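Local coordinates for protein putative NADH-depentdent flavin oxidoreductase (Cupriavidus metallidurans, PDB 5OCS) that probably reduces activated carbon-carbon double bonds as an FMN-dependent, NAD(P)H-oxidising ene-reductase of the Old Yellow Enzyme family, at residues His38-His41 / Leu42-Ala46. Residues are numbered along the deposited sequence; the frame is centred on the assembly and turned at random. Where two conformers were deposited one is given.
Sequences HMIH and LGQMA
His-41 and Met-45 pack side chain on side chain, one helical turn apart. With CG anti to the backbone N (chi1 173°) and so beside the carbonyl carbon, the imidazole is brought to Met-45 CG, which settles over one of its faces in a CH-pi contact, 4.2 Å from the centroid of the His-41 ring and offset toward the rim. The sulfur of Met-45 stands obliquely to the ring. Trp-37 packs nearly parallel to this imidazole, whose ND1 is hydrogen-bonded to the hydroxyl of Tyr-351 of the second subunit. Leu-42 CD2 comes near as well, 4.0 Å from His-41 CD2.

Helix 36-46 also illustrates how one carbonyl can serve two donors. Ile-40 O accepts hydrogen bonds from the backbone N of Gln-44, at 3.1 Å, and, from the opposite face of its plane, from Gln-44 NE2. The side-chain bond runs in the Gln-44 amide plane but approaches well above the carbonyl plane; together with Arg-332 of the second subunit, which binds OE1, it holds the amide's rotation. Beside it, Gln-44 NE2 lies 3.7 Å from Ile-40 CG2.

By contrast, the CB of partly exposed Met-39 leaves its backbone away from residues 42-46, and the side chain packs on Met-39 of the second subunit; its backbone hydrogen bond to them runs from Gly-43 N to Met-39 O, 2.9 Å. These mainly i to i+4 contacts lie in helix 36-46 of the first beta-alpha-beta unit of a TIM barrel, at the dimer interface.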
ATOM      1  N   HIS D  38       3.063   2.500  10.265  1.00  9.88           N
ATOM      2  CA  HIS D  38       4.286   1.919   9.741  1.00  9.64           C
ATOM      3  C   HIS D  38       4.042   0.574   9.112  1.00  9.73           C
ATOM      4  O   HIS D  38       4.656   0.254   8.094  1.00  9.46           O
ATOM      5  CB  HIS D  38       5.383   1.815  10.777  1.00  9.32           C
ATOM      6  CG  HIS D  38       5.874   3.145  11.223  1.00  9.37           C
ATOM      7  ND1 HIS D  38       5.300   3.826  12.257  1.00  9.21           N
ATOM      8  CD2 HIS D  38       6.829   3.953  10.726  1.00  9.73           C
ATOM      9  CE1 HIS D  38       5.887   5.004  12.393  1.00  9.50           C
ATOM     10  NE2 HIS D  38       6.843   5.087  11.488  1.00 10.16           N
ATOM     11  N   MET D  39       3.155  -0.219   9.686  1.00  9.93           N
ATOM     12  CA  MET D  39       2.703  -1.463   9.047  0.50 10.23           C
ATOM     13  C   MET D  39       2.167  -1.222   7.631  1.00 10.14           C
ATOM     14  O   MET D  39       2.558  -1.876   6.660  1.00  9.90           O
ATOM     15  CB  MET D  39       1.603  -2.109   9.920  0.50 10.40           C
ATOM     16  CG  MET D  39       1.034  -3.405   9.371  0.50 10.92           C
ATOM     17  SD  MET D  39       2.253  -4.727   9.360  0.50 11.37           S
ATOM     18  CE  MET D  39       2.344  -5.104  11.118  0.50 11.17           C
ATOM     19  N   ILE D  40       1.227  -0.300   7.526  1.00  9.68           N
ATOM     20  CA  ILE D  40       0.581   0.020   6.227  1.00  9.88           C
ATOM     21  C   ILE D  40       1.580   0.612   5.221  1.00  9.31           C
ATOM     22  O   ILE D  40       1.687   0.171   4.050  1.00  8.32           O
ATOM     23  CB  ILE D  40      -0.575   1.034   6.444  1.00 10.47           C
ATOM     24  CG1 ILE D  40      -1.637   0.397   7.359  1.00 10.93           C
ATOM     25  CG2 ILE D  40      -1.154   1.462   5.098  1.00 10.70           C
ATOM     26  CD1 ILE D  40      -2.748   1.300   7.880  1.00 10.97           C
ATOM     27  N   HIS D  41       2.384   1.538   5.699  1.00  8.71           N
ATOM     28  CA  HIS D  41       3.354   2.240   4.841  1.00  8.53           C
ATOM     29  C   HIS D  41       4.528   1.404   4.416  1.00  8.66           C
ATOM     30  O   HIS D  41       4.833   1.287   3.210  1.00  8.63           O
ATOM     31  CB  HIS D  41       3.814   3.494   5.581  1.00  9.14           C
ATOM     32  CG  HIS D  41       4.918   4.225   4.897  1.00  9.31           C
ATOM     33  ND1 HIS D  41       4.754   4.862   3.689  1.00  9.86           N
ATOM     34  CD2 HIS D  41       6.217   4.372   5.235  1.00 10.22           C
ATOM     35  CE1 HIS D  41       5.899   5.411   3.336  1.00  9.91           C
ATOM     36  NE2 HIS D  41       6.807   5.100   4.239  1.00 10.03           N
ATOM     37  N   LEU D  42       5.218   0.821   5.390  1.00  8.43           N
ATOM     38  CA  LEU D  42       6.359  -0.043   5.088  1.00  9.00           C
ATOM     39  C   LEU D  42       5.919  -1.309   4.394  1.00  9.12           C
ATOM     40  O   LEU D  42       6.622  -1.828   3.503  1.00  9.66           O
ATOM     41  CB  LEU D  42       7.205  -0.321   6.360  1.00  8.80           C
ATOM     42  CG  LEU D  42       7.961   0.897   6.894  1.00  9.17           C
ATOM     43  CD1 LEU D  42       8.705   0.503   8.150  1.00  9.40           C
ATOM     44  CD2 LEU D  42       8.947   1.516   5.893  1.00  9.31           C
ATOM     45  N   GLY D  43       4.724  -1.801   4.721  1.00  9.82           N
ATOM     46  CA  GLY D  43       4.183  -2.933   3.946  1.00 10.21           C
ATOM     47  C   GLY D  43       4.032  -2.622   2.457  1.00 10.89           C
ATOM     48  O   GLY D  43       4.517  -3.402   1.593  1.00 12.48           O
ATOM     49  N   GLN D  44       3.428  -1.469   2.127  1.00 11.44           N
ATOM     50  CA  GLN D  44       3.362  -1.023   0.703  1.00 12.03           C
ATOM     51  C   GLN D  44       4.724  -0.921   0.091  1.00 12.05           C
ATOM     52  O   GLN D  44       4.954  -1.386  -1.020  1.00 11.70           O
ATOM     53  CB  GLN D  44       2.801   0.405   0.530  1.00 13.26           C
ATOM     54  CG  GLN D  44       1.359   0.518   0.778  1.00 14.16           C
ATOM     55  CD  GLN D  44       0.987   1.984   0.896  1.00 14.04           C
ATOM     56  OE1 GLN D  44       0.937   2.708  -0.112  1.00 11.99           O
ATOM     57  NE2 GLN D  44       0.761   2.434   2.119  1.00 13.43           N
ATOM     58  N   MET D  45       5.604  -0.194   0.758  1.00 11.00           N
ATOM     59  CA  MET D  45       6.927   0.014   0.206  1.00 11.74           C
ATOM     60  C   MET D  45       7.620  -1.324  -0.080  1.00 11.60           C
ATOM     61  O   MET D  45       8.219  -1.503  -1.149  1.00 10.47           O
ATOM     62  CB  MET D  45       7.769   0.865   1.166  1.00 12.39           C
ATOM     63  CG  MET D  45       7.356   2.308   1.335  1.00 13.26           C
ATOM     64  SD  MET D  45       7.259   3.335  -0.149  1.00 16.49           S
ATOM     65  CE  MET D  45       5.577   3.199  -0.620  1.00 14.40           C
ATOM     66  N   ALA D  46       7.503  -2.275   0.862  1.00 11.10           N
ATOM     67  CA  ALA D  46       8.162  -3.558   0.758  1.00 11.51           C
ATOM     68  C   ALA D  46       7.606  -4.431  -0.371  1.00 11.50           C
ATOM     69  O   ALA D  46       8.312  -5.362  -0.794  1.00 12.62           O
ATOM     70  CB  ALA D  46       8.105  -4.316   2.090  1.00 12.13           C
TER